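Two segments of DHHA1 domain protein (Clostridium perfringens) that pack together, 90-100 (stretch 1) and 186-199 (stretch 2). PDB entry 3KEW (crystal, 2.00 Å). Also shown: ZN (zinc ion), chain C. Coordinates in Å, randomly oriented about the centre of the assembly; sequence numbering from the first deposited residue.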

ATOM      1  N   ARG A  90       6.567  10.223  -0.739  1.00 42.78           N
ATOM      2  CA  ARG A  90       6.189   9.207  -1.709  1.00 40.35           C
ATOM      3  C   ARG A  90       5.552   7.994  -1.029  1.00 44.16           C
ATOM      4  O   ARG A  90       4.535   7.482  -1.494  1.00 43.73           O
ATOM      5  N   ARG A  91       6.178   7.543   0.054  1.00 43.34           N
ATOM      6  CA  ARG A  91       5.733   6.386   0.828  1.00 45.57           C
ATOM      7  C   ARG A  91       4.310   6.598   1.279  1.00 37.36           C
ATOM      8  O   ARG A  91       3.435   5.778   1.009  1.00 47.26           O
ATOM      9  N   PHE A  92       4.119   7.691   2.014  1.00 41.31           N
ATOM     10  CA  PHE A  92       2.867   7.989   2.697  1.00 38.01           C
ATOM     11  C   PHE A  92       1.739   8.250   1.696  1.00 40.80           C
ATOM     12  O   PHE A  92       0.597   7.831   1.918  1.00 44.91           O
ATOM     13  N   ASP A  93       2.068   8.926   0.596  1.00 41.78           N
ATOM     14  CA  ASP A  93       1.108   9.144  -0.494  1.00 48.34           C
ATOM     15  C   ASP A  93       0.497   7.824  -0.963  1.00 43.64           C
ATOM     16  O   ASP A  93      -0.721   7.686  -1.001  1.00 47.60           O
ATOM     17  N   GLY A  94       1.357   6.855  -1.279  1.00 43.51           N
ATOM     18  CA  GLY A  94       0.929   5.516  -1.682  1.00 35.31           C
ATOM     19  C   GLY A  94       0.174   4.765  -0.600  1.00 39.52           C
ATOM     20  O   GLY A  94      -0.776   4.052  -0.903  1.00 38.33           O
ATOM     21  N   MET A  95       0.596   4.927   0.656  1.00 35.77           N
ATOM     22  CA  MET A  95      -0.122   4.344   1.800  1.00 38.35           C
ATOM     23  C   MET A  95      -1.574   4.853   1.860  1.00 38.21           C
ATOM     24  O   MET A  95      -2.508   4.058   2.023  1.00 43.98           O
ATOM     25  N   GLN A  96      -1.748   6.172   1.716  1.00 39.56           N
ATOM     26  CA  GLN A  96      -3.076   6.822   1.751  1.00 39.84           C
ATOM     27  C   GLN A  96      -3.990   6.417   0.591  1.00 37.47           C
ATOM     28  O   GLN A  96      -5.172   6.116   0.807  1.00 37.38           O
ATOM     29  N   GLN A  97      -3.455   6.390  -0.634  1.00 35.56           N
ATOM     30  CA  GLN A  97      -4.262   5.993  -1.812  1.00 36.84           C
ATOM     31  C   GLN A  97      -4.745   4.559  -1.752  1.00 40.17           C
ATOM     32  O   GLN A  97      -5.850   4.260  -2.203  1.00 35.81           O
ATOM     33  N   HIS A  98      -3.914   3.675  -1.196  1.00 41.89           N
ATOM     34  CA  HIS A  98      -4.254   2.257  -1.108  1.00 37.19           C
ATOM     35  C   HIS A  98      -5.332   2.009  -0.055  1.00 37.36           C
ATOM     36  O   HIS A  98      -6.313   1.319  -0.329  1.00 38.29           O
ATOM     37  N   LEU A  99      -5.138   2.543   1.151  1.00 38.73           N
ATOM     38  CA  LEU A  99      -6.154   2.427   2.197  1.00 38.87           C
ATOM     39  C   LEU A  99      -7.434   3.164   1.773  1.00 37.53           C
ATOM     40  O   LEU A  99      -8.534   2.697   2.044  1.00 37.83           O
ATOM     41  N   GLY A 100      -7.276   4.312   1.114  1.00 33.62           N
ATOM     42  CA  GLY A 100      -8.397   5.037   0.513  1.00 38.31           C
ATOM     43  C   GLY A 100      -9.293   4.163  -0.360  1.00 40.84           C
ATOM     44  O   GLY A 100     -10.517   4.181  -0.212  1.00 43.70           O
ATOM     45  N   GLU A 186      -7.031  -5.342   7.689  1.00 45.34           N
ATOM     46  CA  GLU A 186      -8.357  -5.308   8.283  1.00 47.08           C
ATOM     47  C   GLU A 186      -8.712  -3.913   8.774  1.00 47.79           C
ATOM     48  O   GLU A 186      -8.074  -3.395   9.693  1.00 47.76           O
ATOM     49  N   ILE A 187      -9.732  -3.305   8.170  1.00 49.86           N
ATOM     50  CA  ILE A 187     -10.310  -2.074   8.726  1.00 47.94           C
ATOM     51  C   ILE A 187     -11.300  -2.502   9.813  1.00 49.69           C
ATOM     52  O   ILE A 187     -12.387  -2.983   9.502  1.00 46.62           O
ATOM     53  N   VAL A 188     -10.892  -2.358  11.075  1.00 51.37           N
ATOM     54  CA  VAL A 188     -11.624  -2.945  12.209  1.00 56.01           C
ATOM     55  C   VAL A 188     -13.076  -2.474  12.274  1.00 60.05           C
ATOM     56  O   VAL A 188     -13.353  -1.285  12.445  1.00 63.90           O
ATOM     57  N   GLY A 189     -13.988  -3.427  12.095  1.00 60.84           N
ATOM     58  CA  GLY A 189     -15.421  -3.159  12.118  1.00 62.32           C
ATOM     59  C   GLY A 189     -16.049  -3.011  10.742  1.00 62.98           C
ATOM     60  O   GLY A 189     -17.277  -3.059  10.604  1.00 61.00           O
ATOM     61  N   LEU A 190     -15.213  -2.833   9.720  1.00 60.65           N
ATOM     62  CA  LEU A 190     -15.708  -2.592   8.368  1.00 61.18           C
ATOM     63  C   LEU A 190     -15.350  -3.682   7.359  1.00 63.23           C
ATOM     64  O   LEU A 190     -16.238  -4.249   6.726  1.00 64.91           O
ATOM     65  N   ASP A 191     -14.058  -3.960   7.206  1.00 64.83           N
ATOM     66  CA  ASP A 191     -13.566  -4.771   6.087  1.00 66.96           C
ATOM     67  C   ASP A 191     -12.331  -5.598   6.468  1.00 63.56           C
ATOM     68  O   ASP A 191     -11.591  -5.239   7.378  1.00 62.15           O
ATOM     69  N   LEU A 192     -12.126  -6.707   5.762  1.00 63.04           N
ATOM     70  CA  LEU A 192     -11.008  -7.617   5.998  1.00 58.68           C
ATOM     71  C   LEU A 192     -10.678  -8.286   4.674  1.00 57.89           C
ATOM     72  O   LEU A 192     -11.454  -9.111   4.181  1.00 55.75           O
ATOM     73  N   ASN A 193      -9.557  -7.897   4.123  1.00 55.46           N
ATOM     74  CA  ASN A 193      -9.103  -8.450   2.787  1.00 50.30           C
ATOM     75  C   ASN A 193      -7.573  -8.889   2.817  1.00 51.56           C
ATOM     76  O   ASN A 193      -6.751  -8.270   3.434  1.00 46.27           O
ATOM     77  N   ALA A 194      -7.292  -9.839   1.955  1.00 48.05           N
ATOM     78  CA  ALA A 194      -5.913 -10.227   1.764  1.00 46.52           C
ATOM     79  C   ALA A 194      -5.271  -9.140   0.918  1.00 43.56           C
ATOM     80  O   ALA A 194      -5.800  -8.764  -0.130  1.00 47.87           O
ATOM     81  N   CYS A 195      -4.159  -8.607   1.414  1.00 41.17           N
ATOM     82  CA  CYS A 195      -3.455  -7.512   0.751  1.00 42.69           C
ATOM     83  C   CYS A 195      -1.977  -7.508   1.125  1.00 43.79           C
ATOM     84  O   CYS A 195      -1.632  -7.646   2.296  1.00 48.48           O
ATOM     85  N   CYS A 196      -1.127  -7.331   0.116  1.00 43.02           N
ATOM     86  CA  CYS A 196       0.325  -7.209   0.271  1.00 51.31           C
ATOM     87  C   CYS A 196       0.766  -5.748   0.344  1.00 49.10           C
ATOM     88  O   CYS A 196       1.966  -5.446   0.283  1.00 48.54           O
ATOM     89  N   GLY A 197      -0.198  -4.838   0.449  1.00 42.60           N
ATOM     90  CA  GLY A 197       0.120  -3.418   0.531  1.00 42.66           C
ATOM     91  C   GLY A 197       0.715  -3.007   1.866  1.00 42.23           C
ATOM     92  O   GLY A 197       0.689  -3.768   2.840  1.00 37.71           O
ATOM     93  N   VAL A 198       1.276  -1.804   1.884  1.00 38.22           N
ATOM     94  CA  VAL A 198       1.697  -1.131   3.112  1.00 40.78           C
ATOM     95  C   VAL A 198       0.694  -0.005   3.415  1.00 42.73           C
ATOM     96  O   VAL A 198       0.604   0.986   2.681  1.00 41.85           O
ATOM     97  N   HIS A 199      -0.067  -0.195   4.489  1.00 43.38           N
ATOM     98  CA  HIS A 199      -1.169   0.686   4.860  1.00 43.07           C
ATOM     99  C   HIS A 199      -0.870   1.521   6.118  1.00 46.91           C
ATOM    100  O   HIS A 199      -0.041   1.124   6.947  1.00 44.83           O
TER

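One face of the helix 90-100 rests against the chain that leads from Cys195 to His199, and no hydrogen bond crosses between them; a shared zinc ion and close side-chain packing join the two.

His199 gives the largest contact area. Its CA-to-CB bond points away from the helix, but chi1 near -70° (m) carries the imidazole back, so that its ND1 lies 3.5 Å from Leu99 CA at the ring edge. The same ring directs an edge toward the face of His98, with centroids 4.3 Å apart and planes at 52°; His199 CE1 comes within 3.4 Å of His98 CD2. A flat, polar ring suits this place, because while packing against the helix it also donates from NE2 to Cys195 SG (3.4 Å).

That sulfur is a zinc ligand. His98 points toward the second stretch, and its t rotamer brings NE2 to 2.3 Å from ZN, while Cys195 SG, also on a t side chain, binds ZN at 2.6 Å. Three waters and one atom from elsewhere in the structure complete the site; water 1 also donates to Ala194 O (3.2 Å). Gly197 N donates to Cys195 SG at 3.2 Å, so the thiolate expected of a zinc-bound cysteine would be well supported. Glycine fits here because a CB on Gly197 would lie 2.4 Å from His98 CE1.

Val198 is covered slightly more than His98, and only His199 is covered more than Val198. In the t rotamer its CG1 meets Met95 CG at 3.9 Å and lies over one face of the Arg91 guanidinium, 3.5 Å from NH1. The flexible, unbranched Met95 (m, t, p) follows the backbone closely: its CG is 3.3 Å from Val198 O and its CE 3.4 Å from His199 O. Farther along, Leu99 CD1 touches Ile187 CD1 at 3.8 Å, a purely apolar contact between branched side chains.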

ATOM      1  CB  ARG A  90       7.419   8.761  -2.487  1.00 45.05           C
ATOM      2  CG  ARG A  90       7.149   7.731  -3.564  1.00 50.61           C
ATOM      3  CD  ARG A  90       8.453   7.182  -4.118  1.00 48.72           C
ATOM      4  NE  ARG A  90       8.238   5.971  -4.908  1.00 46.66           N
ATOM      5  CZ  ARG A  90       8.046   5.954  -6.224  1.00 54.62           C
ATOM      6  NH1 ARG A  90       8.051   7.085  -6.924  1.00 53.11           N
ATOM      7  NH2 ARG A  90       7.856   4.799  -6.842  1.00 55.10           N
ATOM      8  CB  ARG A  91       6.566   6.282   2.105  1.00 43.17           C
ATOM      9  CG  ARG A  91       7.142   4.974   2.431  1.00 50.68           C
ATOM     10  CD  ARG A  91       6.219   3.776   2.426  1.00 46.95           C
ATOM     11  NE  ARG A  91       7.091   2.662   2.770  1.00 47.47           N
ATOM     12  CZ  ARG A  91       7.134   2.086   3.965  1.00 53.26           C
ATOM     13  NH1 ARG A  91       6.289   2.444   4.918  1.00 44.68           N
ATOM     14  NH2 ARG A  91       7.999   1.117   4.192  1.00 54.26           N
ATOM     15  CB  PHE A  92       3.054   9.167   3.666  1.00 38.34           C
ATOM     16  CG  PHE A  92       1.961   9.284   4.696  1.00 43.38           C
ATOM     17  CD1 PHE A  92       1.652   8.206   5.527  1.00 43.30           C
ATOM     18  CD2 PHE A  92       1.237  10.466   4.834  1.00 47.12           C
ATOM     19  CE1 PHE A  92       0.635   8.297   6.479  1.00 44.22           C
ATOM     20  CE2 PHE A  92       0.218  10.570   5.783  1.00 44.04           C
ATOM     21  CZ  PHE A  92      -0.080   9.477   6.609  1.00 40.82           C
ATOM     22  CB  ASP A  93       1.760   9.874  -1.676  1.00 47.66           C
ATOM     23  CG  ASP A  93       0.833   9.982  -2.878  1.00 56.76           C
ATOM     24  OD1 ASP A  93      -0.293  10.495  -2.716  1.00 52.14           O
ATOM     25  OD2 ASP A  93       1.230   9.549  -3.983  1.00 61.45           O
ATOM     26  CB  MET A  95       0.608   4.635   3.129  1.00 38.53           C
ATOM     27  CG  MET A  95       1.977   3.912   3.335  1.00 34.51           C
ATOM     28  SD  MET A  95       2.974   4.442   4.748  1.00 30.89           S
ATOM     29  CE  MET A  95       2.017   3.669   6.058  1.00 36.25           C
ATOM     30  CB  GLN A  96      -2.948   8.356   1.807  1.00 40.90           C
ATOM     31  CG  GLN A  96      -2.397   8.886   3.121  1.00 40.32           C
ATOM     32  CD  GLN A  96      -2.204  10.383   3.122  1.00 42.95           C
ATOM     33  OE1 GLN A  96      -1.574  10.945   2.225  1.00 39.86           O
ATOM     34  NE2 GLN A  96      -2.724  11.039   4.145  1.00 40.10           N
ATOM     35  CB  GLN A  97      -3.519   6.203  -3.134  1.00 40.07           C
ATOM     36  CG  GLN A  97      -2.907   7.574  -3.335  1.00 32.76           C
ATOM     37  CD  GLN A  97      -3.734   8.725  -2.773  1.00 39.26           C
ATOM     38  OE1 GLN A  97      -4.899   8.918  -3.141  1.00 40.57           O
ATOM     39  NE2 GLN A  97      -3.116   9.515  -1.891  1.00 36.94           N
ATOM     40  CB  HIS A  98      -3.004   1.418  -0.817  1.00 39.81           C
ATOM     41  CG  HIS A  98      -3.142  -0.031  -1.173  1.00 45.36           C
ATOM     42  ND1 HIS A  98      -2.051  -0.828  -1.442  1.00 47.85           N
ATOM     43  CD2 HIS A  98      -4.232  -0.829  -1.310  1.00 41.64           C
ATOM     44  CE1 HIS A  98      -2.459  -2.054  -1.719  1.00 51.01           C
ATOM     45  NE2 HIS A  98      -3.778  -2.081  -1.648  1.00 46.16           N
ATOM     46  CB  LEU A  99      -5.633   2.936   3.562  1.00 37.34           C
ATOM     47  CG  LEU A  99      -6.639   3.010   4.735  1.00 41.51           C
ATOM     48  CD1 LEU A  99      -7.235   1.648   5.055  1.00 40.18           C
ATOM     49  CD2 LEU A  99      -6.045   3.610   6.002  1.00 41.87           C
ATOM     50  CB  GLU A 186      -8.423  -6.295   9.451  1.00 48.82           C
ATOM     51  CG  GLU A 186      -9.756  -6.312  10.205  1.00 54.05           C
ATOM     52  CD  GLU A 186      -9.720  -7.211  11.437  1.00 56.40           C
ATOM     53  OE1 GLU A 186      -8.694  -7.886  11.665  1.00 63.38           O
ATOM     54  OE2 GLU A 186     -10.722  -7.242  12.182  1.00 62.02           O
ATOM     55  CB  ILE A 187     -10.988  -1.196   7.647  1.00 45.99           C
ATOM     56  CG1 ILE A 187      -9.983  -0.878   6.523  1.00 48.77           C
ATOM     57  CG2 ILE A 187     -11.559   0.086   8.289  1.00 42.21           C
ATOM     58  CD1 ILE A 187     -10.575  -0.208   5.288  1.00 44.43           C
ATOM     59  CB  VAL A 188     -10.893  -2.724  13.570  1.00 57.04           C
ATOM     60  CG1 VAL A 188     -11.727  -3.245  14.735  1.00 56.03           C
ATOM     61  CG2 VAL A 188      -9.530  -3.409  13.561  1.00 50.93           C
ATOM     62  CB  LEU A 190     -15.240  -1.223   7.853  1.00 56.36           C
ATOM     63  CG  LEU A 190     -15.677  -0.823   6.442  1.00 53.34           C
ATOM     64  CD1 LEU A 190     -17.156  -0.429   6.394  1.00 46.30           C
ATOM     65  CD2 LEU A 190     -14.808   0.305   5.927  1.00 45.62           C
ATOM     66  CB  ASP A 191     -13.242  -3.851   4.899  1.00 66.54           C
ATOM     67  CG  ASP A 191     -13.579  -4.473   3.550  1.00 77.18           C
ATOM     68  OD1 ASP A 191     -14.531  -5.282   3.455  1.00 78.63           O
ATOM     69  OD2 ASP A 191     -12.889  -4.128   2.565  1.00 78.56           O
ATOM     70  CB  LEU A 192     -11.413  -8.674   7.030  1.00 60.09           C
ATOM     71  CG  LEU A 192     -10.419  -9.626   7.701  1.00 64.00           C
ATOM     72  CD1 LEU A 192     -11.099 -10.253   8.898  1.00 60.80           C
ATOM     73  CD2 LEU A 192      -9.943 -10.730   6.775  1.00 67.72           C
ATOM     74  CB  ASN A 193      -9.279  -7.403   1.680  1.00 51.20           C
ATOM     75  CG  ASN A 193     -10.687  -6.837   1.607  1.00 47.26           C
ATOM     76  OD1 ASN A 193     -11.561  -7.385   0.940  1.00 47.47           O
ATOM     77  ND2 ASN A 193     -10.898  -5.718   2.278  1.00 44.43           N
ATOM     78  CB  ALA A 194      -5.821 -11.585   1.082  1.00 47.21           C
ATOM     79  CB  CYS A 195      -4.081  -6.155   1.116  1.00 35.07           C
ATOM     80  SG  CYS A 195      -3.348  -4.799   0.216  1.00 43.63           S
ATOM     81  CB  CYS A 196       1.039  -7.865  -0.920  1.00 53.99           C
ATOM     82  SG  CYS A 196       0.834  -9.641  -1.018  1.00 72.75           S
ATOM     83  CB  VAL A 198       3.175  -0.634   3.005  1.00 40.80           C
ATOM     84  CG1 VAL A 198       3.522   0.374   4.105  1.00 36.67           C
ATOM     85  CG2 VAL A 198       4.130  -1.839   3.070  1.00 40.50           C
ATOM     86  CB  HIS A 199      -2.429  -0.165   5.081  1.00 42.44           C
ATOM     87  CG  HIS A 199      -2.980  -0.751   3.818  1.00 42.83           C
ATOM     88  ND1 HIS A 199      -4.049  -0.198   3.149  1.00 38.13           N
ATOM     89  CD2 HIS A 199      -2.584  -1.816   3.080  1.00 35.31           C
ATOM     90  CE1 HIS A 199      -4.301  -0.907   2.063  1.00 43.41           C
ATOM     91  NE2 HIS A 199      -3.423  -1.893   1.995  1.00 38.70           N
TER
HETATM   92 ZN    ZN C 240      -5.151  -3.941  -1.405  1.00 53.93          ZN
HETATM   93  O   HOH W   1      -6.290  -5.864  -1.441  1.00 56.35           O
HETATM   94  O   HOH W   2      -6.882  -3.448  -2.870  1.00 38.86           O
HETATM   95  O   HOH W   3      -4.016  -4.835  -3.335  1.00 43.56           O